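Local coordinates for DNA-binding protein HU (Anabaena sp., PDB 1P78), which binds and wraps DNA as a histone-like homodimer, stabilising the duplex against denaturation, and is essential for heterocyst differentiation, at a contact of chain A with DNA and the interface of chains A and B. Numbering follows the deposited sequence. Chains: chain A/B, DNA-binding protein HU.

Contact 1 and contact 2 lie about 25 Å apart, measured between the centres of their C-alpha atoms, and have no residue in common. Contact 1 is on the beta-arm of chain A, at the end of strand 48-55 and the start of strand 58-61, where the protein meets DNA backbone. Contact 2 belongs to the dimer body, where strand 42-44 of chain A, the residues just before it and the end of helix 18-37 receive the N-terminus of chain B. Strand 42-44 shortly precedes strand 48-55, so the chain passes quickly from dimer contact to DNA contact; the homodimer's two-fold symmetry repeats the subunit contact.

Contact 1: a contact of chain A with DNA. Residues chain A 55-58. With nucleotides of chain C.
The contact is with the sugar-phosphate backbone of DA10, DT11 and DT12 of chain C, and none of the residues here bonds to a base, which fits binding without base reading. The charged, more closely packed part is the guanidinium of A:Arg55. Its CG is anti to the carbonyl carbon, and a bend at chi2 of -83° turns the chain towards the phosphate of DT12. NH1 forms a salt bridge and hydrogen bond with the phosphate oxygen OP1 of DT12 at 3.2 Å, the oxygen lying 23° out of the guanidinium plane. NH2 adds a weak bond to the same OP1 at 3.4 Å, so one oxygen takes both terminal nitrogens. The ester oxygen O3' of DT11 sits over one face of the guanidinium, towards its rim; it lies close to NH1, but the N-H does not point at it. An alanine here would remove the guanidinium and would probably leave the DT12 phosphate without this charge pairing, loosening the hold on the backbone.

Beyond this the contact is looser and partly water-mediated. The backbone N of A:Lys56 makes a long, weak but fairly straight bond to OP1 of DT11, 3.3 Å with 163° at the hydrogen. The aliphatic part of its side chain runs beside that phosphate, CG lying 3.6 Å from OP1, and the contact there is made by carbon rather than by the terminal amine NZ. DT11, whose phosphate A:Lys56 meets, is unpaired, between the base-paired DA10 and DT12. Water 1 bridges the next step, joining the carbonyl O of A:Lys56 at 3.0 Å to O3' of DA10 at 2.8 Å. A:Arg58 contributes carbon: its CB, with CG in the crowded position between backbone N and carbonyl carbon, rests 3.7 Å from C4' of the DA10 deoxyribose. The site spans A:Arg55 at the end of strand 48-55, a short link, and A:Arg58 opening strand 58-61, on the beta-arm that HU proteins extend around DNA.

Contact 2: the interface of chains A and B. Residues chain A 35, 40-44; chain B 1-3.
A:Asp40 and the side chain of B:Met1 cross at about a right angle, and it is the backbone nitrogen of the methionine that the aspartate meets, in this part of the homodimer interface. The aspartate CG is anti to its backbone N (chi1 -151°), which carries the carboxylate to the chain B terminus. There OD1 accepts a hydrogen bond from the terminal nitrogen N of B:Met1 at 3.1 Å, met from above the carboxylate plane, 48° out of it. The same nitrogen also donates to the carbonyl O of A:Lys41 at 2.9 Å, nearly along the C=O axis. Two acceptors from chain A thus grip the amino terminus, whose probable positive charge would be offset by the carboxylate.

B:Met1 leaves this polar end with CG anti to N (chi1 -179°) and bends only at chi3, carrying its thioether towards A:Ala35 of helix 18-37; SD makes a loose approach, 4.5 Å from the alanine CB. The methionine's extended backbone runs beside strand 42-44. A:Thr43 presents its backbone to B:Met1, while its OG1 lies beside its own backbone N, anti to the carbonyl carbon. Further along, the CD2 branch of A:Leu44 packs 3.8 Å from CA of B:Lys3, the first residue of helix 3-14. Between these apolar approaches, the backbone N of A:Thr43 donates to the carbonyl O of B:Met1 at 2.7 Å, reaching it from above the carbonyl plane.

Contact 1: a contact of chain A with DNA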
loop_
_atom_site.group_PDB
_atom_site.type_symbol
_atom_site.label_atom_id
_atom_site.label_comp_id
_atom_site.label_asym_id
_atom_site.label_seq_id
_atom_site.Cartn_x
_atom_site.Cartn_y
_atom_site.Cartn_z
ATOM N N ARG A 55 18.124 0.295 -1.845
ATOM C CA ARG A 55 18.643 -0.993 -1.380
ATOM C C ARG A 55 20.087 -1.148 -1.830
ATOM O O ARG A 55 20.379 -1.057 -3.038
ATOM C CB ARG A 55 17.802 -2.128 -1.947
ATOM C CG ARG A 55 16.370 -2.190 -1.419
ATOM C CD ARG A 55 16.311 -2.899 -0.097
ATOM N NE ARG A 55 14.983 -2.960 0.504
ATOM C CZ ARG A 55 14.469 -2.005 1.283
ATOM N NH1 ARG A 55 15.144 -0.882 1.551
ATOM N NH2 ARG A 55 13.261 -2.187 1.784
ATOM N N LYS A 56 20.982 -1.348 -0.861
ATOM C CA LYS A 56 22.407 -1.524 -1.115
ATOM C C LYS A 56 22.692 -2.873 -1.790
ATOM O O LYS A 56 21.909 -3.829 -1.651
ATOM C CB LYS A 56 23.187 -1.473 0.204
ATOM C CG LYS A 56 23.481 -0.100 0.720
ATOM C CD LYS A 56 24.362 -0.192 1.955
ATOM C CE LYS A 56 24.621 1.206 2.605
ATOM N NZ LYS A 56 23.515 2.208 2.334
ATOM N N ALA A 57 23.810 -2.956 -2.515
ATOM C CA ALA A 57 24.284 -4.256 -2.998
ATOM C C ALA A 57 24.424 -5.179 -1.770
ATOM O O ALA A 57 24.801 -4.730 -0.685
ATOM C CB ALA A 57 25.636 -4.126 -3.735
ATOM N N ARG A 58 24.111 -6.460 -1.936
ATOM C CA ARG A 58 24.324 -7.397 -0.846
ATOM C C ARG A 58 24.748 -8.735 -1.390
ATOM O O ARG A 58 24.353 -9.115 -2.495
ATOM C CB ARG A 58 23.091 -7.559 0.029
ATOM C CG ARG A 58 21.820 -7.824 -0.700
ATOM C CD ARG A 58 20.588 -7.557 0.162
ATOM N NE ARG A 58 19.341 -7.905 -0.536
ATOM C CZ ARG A 58 18.859 -9.153 -0.655
ATOM N NH1 ARG A 58 19.535 -10.165 -0.112
ATOM N NH2 ARG A 58 17.700 -9.396 -1.301
ATOM P P DA C 10 25.429 -7.086 4.568
ATOM O OP1 DA C 10 26.502 -6.960 3.547
ATOM O OP2 DA C 10 25.662 -7.067 6.058
ATOM O "O5'" DA C 10 24.422 -5.872 4.275
ATOM C "C5'" DA C 10 24.164 -5.411 2.933
ATOM C "C4'" DA C 10 22.670 -5.220 2.869
ATOM O "O4'" DA C 10 22.016 -6.412 3.421
ATOM C "C3'" DA C 10 22.189 -4.028 3.705
ATOM O "O3'" DA C 10 21.472 -3.104 2.861
ATOM C "C2'" DA C 10 21.341 -4.669 4.820
ATOM C "C1'" DA C 10 20.892 -5.970 4.163
ATOM N N9 DA C 10 20.499 -7.006 5.103
ATOM C C8 DA C 10 21.212 -7.462 6.198
ATOM N N7 DA C 10 20.612 -8.398 6.908
ATOM C C5 DA C 10 19.418 -8.591 6.212
ATOM C C6 DA C 10 18.330 -9.466 6.434
ATOM N N6 DA C 10 18.297 -10.317 7.461
ATOM N N1 DA C 10 17.305 -9.427 5.565
ATOM C C2 DA C 10 17.340 -8.555 4.529
ATOM N N3 DA C 10 18.311 -7.669 4.204
ATOM C C4 DA C 10 19.335 -7.745 5.089
ATOM P P DT C 11 20.715 -1.838 3.502
ATOM O OP1 DT C 11 20.357 -0.925 2.377
ATOM O OP2 DT C 11 21.597 -1.324 4.586
ATOM O "O5'" DT C 11 19.426 -2.488 4.267
ATOM C "C5'" DT C 11 18.351 -2.930 3.452
ATOM C "C4'" DT C 11 17.135 -3.422 4.196
ATOM O "O4'" DT C 11 17.514 -4.549 4.983
ATOM C "C3'" DT C 11 16.501 -2.438 5.178
ATOM O "O3'" DT C 11 15.341 -1.860 4.590
ATOM C "C2'" DT C 11 16.095 -3.300 6.368
ATOM C "C1'" DT C 11 16.540 -4.705 5.999
ATOM N N1 DT C 11 17.187 -5.470 7.101
ATOM C C2 DT C 11 16.486 -6.478 7.782
ATOM O O2 DT C 11 15.324 -6.821 7.594
ATOM N N3 DT C 11 17.232 -7.085 8.752
ATOM C C4 DT C 11 18.547 -6.818 9.102
ATOM O O4 DT C 11 19.090 -7.467 9.981
ATOM C C5 DT C 11 19.225 -5.759 8.366
ATOM C C7 DT C 11 20.668 -5.348 8.663
ATOM C C6 DT C 11 18.510 -5.159 7.396
ATOM P P DT C 12 14.593 -0.630 5.314
ATOM O OP1 DT C 12 13.863 0.131 4.261
ATOM O OP2 DT C 12 15.567 0.064 6.178
ATOM O "O5'" DT C 12 13.562 -1.365 6.299
ATOM C "C5'" DT C 12 12.498 -2.165 5.810
ATOM C "C4'" DT C 12 11.570 -2.628 6.930
ATOM O "O4'" DT C 12 12.218 -3.622 7.753
ATOM C "C3'" DT C 12 11.036 -1.568 7.888
ATOM O "O3'" DT C 12 9.607 -1.681 7.902
ATOM C "C2'" DT C 12 11.642 -1.875 9.252
ATOM C "C1'" DT C 12 12.020 -3.339 9.144
ATOM N N1 DT C 12 13.298 -3.796 9.827
ATOM C C2 DT C 12 13.234 -4.915 10.628
ATOM O O2 DT C 12 12.177 -5.476 10.820
ATOM N N3 DT C 12 14.417 -5.325 11.203
ATOM C C4 DT C 12 15.651 -4.719 11.006
ATOM O O4 DT C 12 16.676 -5.146 11.544
ATOM C C5 DT C 12 15.668 -3.549 10.132
ATOM C C7 DT C 12 16.950 -2.792 9.835
ATOM C C6 DT C 12 14.500 -3.158 9.589
HETATM O O HOH W 1 20.074 -4.243 0.693
#

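Contact 2: the interface of chains A and B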
loop_
_atom_site.group_PDB
_atom_site.type_symbol
_atom_site.label_atom_id
_atom_site.label_comp_id
_atom_site.label_asym_id
_atom_site.label_seq_id
_atom_site.Cartn_x
_atom_site.Cartn_y
_atom_site.Cartn_z
ATOM N N ALA A 35 4.324 8.882 -8.785
ATOM C CA ALA A 35 4.926 9.735 -7.757
ATOM C C ALA A 35 6.082 9.017 -7.052
ATOM O O ALA A 35 7.182 9.561 -6.938
ATOM C CB ALA A 35 3.879 10.206 -6.762
ATOM N N ASP A 40 8.877 10.612 -5.106
ATOM C CA ASP A 40 8.003 11.264 -4.136
ATOM C C ASP A 40 7.404 10.287 -3.146
ATOM O O ASP A 40 7.151 9.140 -3.477
ATOM C CB ASP A 40 6.883 12.051 -4.818
ATOM C CG ASP A 40 6.414 13.247 -3.988
ATOM O OD1 ASP A 40 5.365 13.826 -4.344
ATOM O OD2 ASP A 40 7.026 13.687 -2.980
ATOM N N LYS A 41 7.178 10.754 -1.926
ATOM C CA LYS A 41 6.415 9.999 -0.937
ATOM C C LYS A 41 4.925 10.276 -1.156
ATOM O O LYS A 41 4.507 11.437 -1.134
ATOM C CB LYS A 41 6.825 10.437 0.471
ATOM C CG LYS A 41 6.575 9.375 1.532
ATOM C CD LYS A 41 7.093 9.809 2.914
ATOM C CE LYS A 41 6.423 8.992 4.019
ATOM N NZ LYS A 41 7.215 8.945 5.291
ATOM N N VAL A 42 4.123 9.241 -1.401
ATOM C CA VAL A 42 2.670 9.428 -1.379
ATOM C C VAL A 42 2.157 9.227 0.043
ATOM O O VAL A 42 2.339 8.172 0.641
ATOM C CB VAL A 42 1.911 8.501 -2.329
ATOM C CG1 VAL A 42 0.397 8.685 -2.140
ATOM C CG2 VAL A 42 2.297 8.754 -3.771
ATOM N N THR A 43 1.518 10.258 0.583
ATOM C CA THR A 43 0.928 10.189 1.921
ATOM C C THR A 43 -0.599 10.153 1.861
ATOM O O THR A 43 -1.235 10.938 1.133
ATOM C CB THR A 43 1.353 11.410 2.760
ATOM O OG1 THR A 43 2.729 11.278 3.139
ATOM C CG2 THR A 43 0.588 11.408 4.107
ATOM N N LEU A 44 -1.184 9.259 2.632
ATOM C CA LEU A 44 -2.627 9.191 2.733
ATOM C C LEU A 44 -2.977 9.006 4.198
ATOM O O LEU A 44 -2.947 7.897 4.720
ATOM C CB LEU A 44 -3.150 8.048 1.873
ATOM C CG LEU A 44 -2.668 8.019 0.423
ATOM C CD1 LEU A 44 -2.985 6.690 -0.203
ATOM C CD2 LEU A 44 -3.311 9.165 -0.375
ATOM N N MET B 1 3.492 14.044 -1.840
ATOM C CA MET B 1 2.047 14.081 -2.202
ATOM C C MET B 1 1.156 13.649 -1.013
ATOM O O MET B 1 1.536 12.786 -0.217
ATOM C CB MET B 1 1.794 13.210 -3.439
ATOM C CG MET B 1 0.361 13.181 -3.938
ATOM S SD MET B 1 0.169 12.328 -5.518
ATOM C CE MET B 1 0.840 13.622 -6.673
ATOM N N ASN B 2 -0.008 14.293 -0.892
ATOM C CA ASN B 2 -1.008 13.937 0.102
ATOM C C ASN B 2 -2.328 13.603 -0.576
ATOM O O ASN B 2 -2.482 13.803 -1.796
ATOM C CB ASN B 2 -1.205 15.060 1.106
ATOM C CG ASN B 2 -1.457 16.396 0.428
ATOM O OD1 ASN B 2 -2.449 16.564 -0.310
ATOM N ND2 ASN B 2 -0.548 17.350 0.649
ATOM N N LYS B 3 -3.260 13.082 0.228
ATOM C CA LYS B 3 -4.602 12.718 -0.226
ATOM C C LYS B 3 -5.181 13.833 -1.084
ATOM O O LYS B 3 -5.527 13.603 -2.254
ATOM C CB LYS B 3 -5.511 12.406 0.970
ATOM C CG LYS B 3 -6.831 11.673 0.630
ATOM C CD LYS B 3 -7.694 11.420 1.912
ATOM C CE LYS B 3 -9.116 10.898 1.600
ATOM N NZ LYS B 3 -10.245 11.579 2.393
#